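Long-range contacts in GH26C (Muricauda sp. MAR_2010_75, PDB 6Q78), which probably hydrolyses internal beta-1,4-mannosidic bonds of mannans, as an endo-acting mannanase of glycoside hydrolase family 26: residues D143-F148 with A216-I221; K199-A204 with N258-N263. All blocks are in the same frame, centred on the assembly; numbering follows the deposited sequence.

Contact 1: residues D143-F148 with A216-I221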
loop_
_atom_site.group_PDB
_atom_site.type_symbol
_atom_site.label_atom_id
_atom_site.label_comp_id
_atom_site.label_asym_id
_atom_site.label_seq_id
_atom_site.Cartn_x
_atom_site.Cartn_y
_atom_site.Cartn_z
ATOM N N ASP A 143 -12.365 -0.792 10.912
ATOM C CA ASP A 143 -11.399 0.305 10.773
ATOM C C ASP A 143 -11.438 0.895 9.364
ATOM O O ASP A 143 -11.336 2.124 9.199
ATOM C CB ASP A 143 -9.980 -0.202 11.086
ATOM C CG ASP A 143 -9.740 -0.460 12.564
ATOM O OD1 ASP A 143 -8.643 -1.031 12.903
ATOM O OD2 ASP A 143 -10.613 -0.133 13.380
ATOM N N VAL A 144 -11.627 0.043 8.343
ATOM C CA VAL A 144 -11.715 0.520 6.961
ATOM C C VAL A 144 -12.972 1.370 6.755
ATOM O O VAL A 144 -12.927 2.415 6.075
ATOM C CB VAL A 144 -11.650 -0.689 6.010
ATOM C CG1 VAL A 144 -12.099 -0.337 4.562
ATOM C CG2 VAL A 144 -10.208 -1.217 5.975
ATOM N N LEU A 145 -14.110 0.925 7.303
ATOM C CA LEU A 145 -15.331 1.714 7.164
ATOM C C LEU A 145 -15.210 3.029 7.910
ATOM O O LEU A 145 -15.662 4.077 7.398
ATOM C CB LEU A 145 -16.562 0.941 7.652
ATOM C CG LEU A 145 -16.873 -0.362 6.920
ATOM C CD1 LEU A 145 -18.110 -1.023 7.590
ATOM C CD2 LEU A 145 -17.163 -0.087 5.452
ATOM N N ARG A 146 -14.605 3.008 9.113
ATOM C CA ARG A 146 -14.327 4.243 9.855
ATOM C C ARG A 146 -13.461 5.179 9.020
ATOM O O ARG A 146 -13.745 6.388 8.891
ATOM C CB ARG A 146 -13.589 3.881 11.148
ATOM C CG ARG A 146 -12.864 5.040 11.880
ATOM C CD ARG A 146 -12.328 4.525 13.215
ATOM N NE ARG A 146 -11.449 5.446 13.913
ATOM C CZ ARG A 146 -10.767 5.114 15.002
ATOM N NH1 ARG A 146 -10.852 3.876 15.484
ATOM N NH2 ARG A 146 -9.986 6.010 15.599
ATOM N N ALA A 147 -12.398 4.633 8.421
ATOM C CA ALA A 147 -11.525 5.460 7.592
ATOM C C ALA A 147 -12.300 6.081 6.434
ATOM O O ALA A 147 -12.192 7.293 6.176
ATOM C CB ALA A 147 -10.345 4.620 7.068
ATOM N N PHE A 148 -13.090 5.270 5.712
ATOM C CA PHE A 148 -13.824 5.793 4.568
ATOM C C PHE A 148 -14.834 6.851 5.008
ATOM O O PHE A 148 -14.988 7.888 4.346
ATOM C CB PHE A 148 -14.538 4.641 3.855
ATOM C CG PHE A 148 -15.372 5.075 2.696
ATOM C CD1 PHE A 148 -14.772 5.486 1.517
ATOM C CD2 PHE A 148 -16.750 5.095 2.802
ATOM C CE1 PHE A 148 -15.537 5.879 0.441
ATOM C CE2 PHE A 148 -17.542 5.493 1.727
ATOM C CZ PHE A 148 -16.912 5.875 0.537
ATOM N N ALA A 216 -22.291 3.965 -0.204
ATOM C CA ALA A 216 -21.441 3.613 -1.329
ATOM C C ALA A 216 -20.430 2.537 -0.919
ATOM O O ALA A 216 -20.005 2.463 0.238
ATOM C CB ALA A 216 -20.618 4.829 -1.773
ATOM N N LEU A 217 -19.991 1.750 -1.901
ATOM C CA LEU A 217 -18.863 0.846 -1.682
ATOM C C LEU A 217 -17.563 1.613 -1.438
ATOM O O LEU A 217 -17.262 2.611 -2.099
ATOM C CB LEU A 217 -18.683 -0.102 -2.883
ATOM C CG LEU A 217 -19.812 -1.121 -3.074
ATOM C CD1 LEU A 217 -19.609 -1.944 -4.347
ATOM C CD2 LEU A 217 -19.837 -2.035 -1.866
ATOM N N VAL A 218 -16.762 1.115 -0.503
ATOM C CA VAL A 218 -15.486 1.731 -0.152
ATOM C C VAL A 218 -14.461 1.378 -1.224
ATOM O O VAL A 218 -14.137 0.185 -1.395
ATOM C CB VAL A 218 -14.978 1.203 1.198
ATOM C CG1 VAL A 218 -13.593 1.798 1.504
ATOM C CG2 VAL A 218 -15.989 1.506 2.305
ATOM N N PRO A 219 -13.879 2.344 -1.943
ATOM C CA PRO A 219 -12.782 1.994 -2.865
ATOM C C PRO A 219 -11.561 1.578 -2.080
ATOM O O PRO A 219 -11.217 2.203 -1.078
ATOM C CB PRO A 219 -12.522 3.299 -3.637
ATOM C CG PRO A 219 -13.841 4.083 -3.469
ATOM C CD PRO A 219 -14.279 3.758 -2.070
ATOM N N ILE A 220 -10.913 0.497 -2.527
ATOM C CA ILE A 220 -9.645 0.148 -1.913
ATOM C C ILE A 220 -8.562 0.035 -2.970
ATOM O O ILE A 220 -8.814 -0.363 -4.117
ATOM C CB ILE A 220 -9.724 -1.129 -1.061
ATOM C CG1 ILE A 220 -10.011 -2.346 -1.911
ATOM C CG2 ILE A 220 -10.736 -0.985 0.124
ATOM C CD1 ILE A 220 -9.687 -3.640 -1.185
ATOM N N ILE A 221 -7.342 0.360 -2.562
ATOM C CA ILE A 221 -6.157 0.111 -3.383
ATOM C C ILE A 221 -5.588 -1.232 -2.964
ATOM O O ILE A 221 -5.280 -1.441 -1.792
ATOM C CB ILE A 221 -5.126 1.226 -3.184
ATOM C CG1 ILE A 221 -5.715 2.593 -3.602
ATOM C CG2 ILE A 221 -3.826 0.869 -3.918
ATOM C CD1 ILE A 221 -4.882 3.747 -3.190
#
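CG2 of Val218 stands over one face of the Phe148 ring, 4.0 Å from the ring centroid and 29° off its normal, a CH-pi contact. The setting is the TIM barrel of the GH26 fold, where helix 132-150, on the outside, packs against the chain that runs through 216-219 into the barrel strand 220-223. Phe148 holds CG anti to the backbone N (chi1 178°), which places the start of the ring beside Val218, and the two side chains slide past each other in opposite directions. Both valine methyls are engaged, for CG1 also touches Phe148 CB at 3.8 Å, while CA of Val218 sits above the middle of the same ring face. A beta-branched residue suits this place because its fork spreads over more than one neighbour. On the helix side, Leu145 CD2 reaches Val218 CG2 at 3.7 Å, and Val144 CG1 meets Val218 CG1 at 4.0 Å. The flat, broad ring of Phe148 also spans the chain from Ala216 to Pro219, with CZ 4.5 Å from Ala216 CB; beyond the two segments it meets the ring of Tyr412. An alanine in place of Phe148 would probably leave Val218 CG2 without its aromatic cover and open a gap beside Pro219 and Ala216. No hydrogen bond joins the two segments; Val218 O instead accepts from Asn264 ND2, and Ile220 and Ile221 pair with the neighbouring barrel strands 265-269 and 153-157. Proline, lacking an N-H, presents a hydrocarbon ring, and its side chain crosses that of Phe148 at about a right angle, with Pro219 CD 3.5 Å from Phe148 CE1.

Contact 2: residues K199-A204 with N258-N263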
loop_
_atom_site.group_PDB
_atom_site.type_symbol
_atom_site.label_atom_id
_atom_site.label_comp_id
_atom_site.label_asym_id
_atom_site.label_seq_id
_atom_site.Cartn_x
_atom_site.Cartn_y
_atom_site.Cartn_z
ATOM N N LYS A 199 -9.153 -18.159 -2.567
ATOM C CA LYS A 199 -8.666 -17.006 -1.801
ATOM C C LYS A 199 -9.080 -15.692 -2.458
ATOM O O LYS A 199 -9.457 -14.730 -1.771
ATOM C CB LYS A 199 -7.142 -17.049 -1.670
ATOM C CG LYS A 199 -6.576 -18.266 -0.941
ATOM C CD LYS A 199 -7.256 -18.513 0.413
ATOM C CE LYS A 199 -6.461 -19.597 1.175
ATOM N NZ LYS A 199 -7.083 -19.874 2.530
ATOM N N LEU A 200 -8.973 -15.610 -3.797
ATOM C CA LEU A 200 -9.432 -14.396 -4.482
ATOM C C LEU A 200 -10.933 -14.199 -4.309
ATOM O O LEU A 200 -11.409 -13.062 -4.199
ATOM C CB LEU A 200 -9.061 -14.432 -5.968
ATOM C CG LEU A 200 -7.547 -14.470 -6.210
ATOM C CD1 LEU A 200 -7.400 -14.439 -7.729
ATOM C CD2 LEU A 200 -6.816 -13.287 -5.572
ATOM N N GLU A 201 -11.691 -15.291 -4.283
ATOM C CA GLU A 201 -13.129 -15.169 -4.043
ATOM C C GLU A 201 -13.404 -14.604 -2.656
ATOM O O GLU A 201 -14.340 -13.808 -2.484
ATOM C CB GLU A 201 -13.804 -16.528 -4.251
ATOM C CG GLU A 201 -13.817 -16.924 -5.744
ATOM C CD GLU A 201 -13.890 -18.431 -6.002
ATOM O OE1 GLU A 201 -14.269 -19.202 -5.084
ATOM O OE2 GLU A 201 -13.569 -18.857 -7.142
ATOM N N LYS A 202 -12.589 -14.980 -1.657
ATOM C CA LYS A 202 -12.750 -14.398 -0.321
ATOM C C LYS A 202 -12.370 -12.920 -0.319
ATOM O O LYS A 202 -13.083 -12.093 0.263
ATOM C CB LYS A 202 -11.874 -15.158 0.691
ATOM C CG LYS A 202 -11.928 -14.599 2.121
ATOM C CD LYS A 202 -13.373 -14.664 2.673
ATOM C CE LYS A 202 -13.510 -13.863 3.981
ATOM N NZ LYS A 202 -12.658 -14.442 5.080
ATOM N N ILE A 203 -11.271 -12.549 -0.988
ATOM C CA ILE A 203 -10.943 -11.132 -1.119
ATOM C C ILE A 203 -12.096 -10.374 -1.770
ATOM O O ILE A 203 -12.457 -9.269 -1.340
ATOM C CB ILE A 203 -9.624 -10.963 -1.898
ATOM C CG1 ILE A 203 -8.451 -11.377 -0.985
ATOM C CG2 ILE A 203 -9.471 -9.483 -2.389
ATOM C CD1 ILE A 203 -7.108 -11.356 -1.689
ATOM N N ALA A 204 -12.680 -10.942 -2.831
ATOM C CA ALA A 204 -13.760 -10.253 -3.536
ATOM C C ALA A 204 -14.993 -10.101 -2.662
ATOM O O ALA A 204 -15.608 -9.022 -2.646
ATOM C CB ALA A 204 -14.104 -11.009 -4.818
ATOM N N ASN A 258 -13.065 -9.096 -13.669
ATOM C CA ASN A 258 -14.000 -9.639 -14.638
ATOM C C ASN A 258 -14.804 -10.807 -14.071
ATOM O O ASN A 258 -16.028 -10.718 -13.973
ATOM C CB ASN A 258 -13.241 -9.991 -15.927
ATOM C CG ASN A 258 -12.598 -8.762 -16.553
ATOM O OD1 ASN A 258 -11.402 -8.734 -16.827
ATOM N ND2 ASN A 258 -13.393 -7.731 -16.760
ATOM N N THR A 259 -14.147 -11.895 -13.666
ATOM C CA THR A 259 -14.892 -13.054 -13.174
ATOM C C THR A 259 -15.705 -12.727 -11.928
ATOM O O THR A 259 -16.869 -13.140 -11.815
ATOM C CB THR A 259 -13.931 -14.214 -12.930
ATOM O OG1 THR A 259 -13.259 -14.497 -14.157
ATOM C CG2 THR A 259 -14.681 -15.458 -12.495
ATOM N N LEU A 260 -15.118 -11.986 -10.982
ATOM C CA LEU A 260 -15.763 -11.728 -9.696
ATOM C C LEU A 260 -16.386 -10.332 -9.620
ATOM O O LEU A 260 -16.900 -9.949 -8.561
ATOM C CB LEU A 260 -14.768 -11.933 -8.539
ATOM C CG LEU A 260 -14.132 -13.318 -8.533
ATOM C CD1 LEU A 260 -13.172 -13.404 -7.395
ATOM C CD2 LEU A 260 -15.199 -14.421 -8.446
ATOM N N SER A 261 -16.341 -9.574 -10.713
ATOM C CA SER A 261 -16.977 -8.247 -10.819
ATOM C C SER A 261 -16.671 -7.320 -9.650
ATOM O O SER A 261 -17.558 -6.610 -9.151
ATOM C CB SER A 261 -18.486 -8.361 -11.025
ATOM O OG SER A 261 -18.779 -9.158 -12.165
ATOM N N VAL A 262 -15.401 -7.270 -9.244
ATOM C CA VAL A 262 -15.001 -6.344 -8.185
ATOM C C VAL A 262 -14.787 -4.984 -8.827
ATOM O O VAL A 262 -13.845 -4.790 -9.601
ATOM C CB VAL A 262 -13.734 -6.793 -7.458
ATOM C CG1 VAL A 262 -13.340 -5.730 -6.406
ATOM C CG2 VAL A 262 -13.986 -8.142 -6.755
ATOM N N ASN A 263 -15.656 -4.034 -8.501
ATOM C CA ASN A 263 -15.620 -2.730 -9.136
ATOM C C ASN A 263 -15.134 -1.623 -8.222
ATOM O O ASN A 263 -15.124 -0.456 -8.640
ATOM C CB ASN A 263 -17.019 -2.397 -9.677
ATOM C CG ASN A 263 -17.358 -3.216 -10.883
ATOM O OD1 ASN A 263 -16.471 -3.524 -11.674
ATOM N ND2 ASN A 263 -18.638 -3.564 -11.054
#
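Ala204 on helix 193-208 receives two apolar neighbours at its CB: Val262 CG2 at 3.5 Å, tighter than usual van der Waals contact, and Leu260 CD1 at 3.6 Å. Here one outer helix of the TIM barrel packs against the turn through which helix 242-259 passes toward the barrel strand 265-269. Alanine suits the tight part because its single methyl lets the neighbouring chain come close, bringing the CA atoms of Ala204 and Val262 within 6.2 Å. Val262 has CG2 anti to the carbonyl carbon, and this branch presses on Ala204, lying 3.9 Å from Ala204 CA. Leu260, with the largest buried area in this contact, brings its CD1 and CD2 methyls against the helix; CD1 also comes to 3.7 Å from Leu200 O and lies close to Glu201 CA. That carbonyl oxygen is already taken by the helical hydrogen bond from Ala204 N, so the methyl packs against a polar atom that has its partner.

The other side is looser and partly open to solvent. Glu201 crosses Leu260 at about a right angle and offers only its aliphatic part, CG lying 3.9 Å from Leu260 CD2. Its carboxylate is held outside the two segments, OE2 bonding to Tyr255 OH on helix 242-259. Between Leu260 and Val262 the chain turns at Ser261, which has positive phi (49°) and is the first residue to leave the helical path. Cohesion between the segments, which share no hydrogen bond, is thus apolar and short-range, while the nearby polar groups find partners beyond them: the Glu201 carboxylate in Tyr255, and Leu260 O in Lys208 NZ, from which it accepts a hydrogen bond.

From the N terminus, the chain first runs along helix 132-150, the outer half of contact 1, then through strand 153-157 to helix 193-208, which carries 199-204 of contact 2. It next reaches 216-221 and closes contact 1 over 67 intervening residues, before helix 242-259 ends and 258-263 closes contact 2 over 53. The two loops therefore cross, because the segments alternate, and neither nests within the other. Contact 1 ties helix 132-150 to the chain leading into strand 220-223, while contact 2 ties helix 193-208 to the turn after helix 242-259, the elements on either side of that strand in the chain. Their centres are about 17 Å apart, and they do not touch.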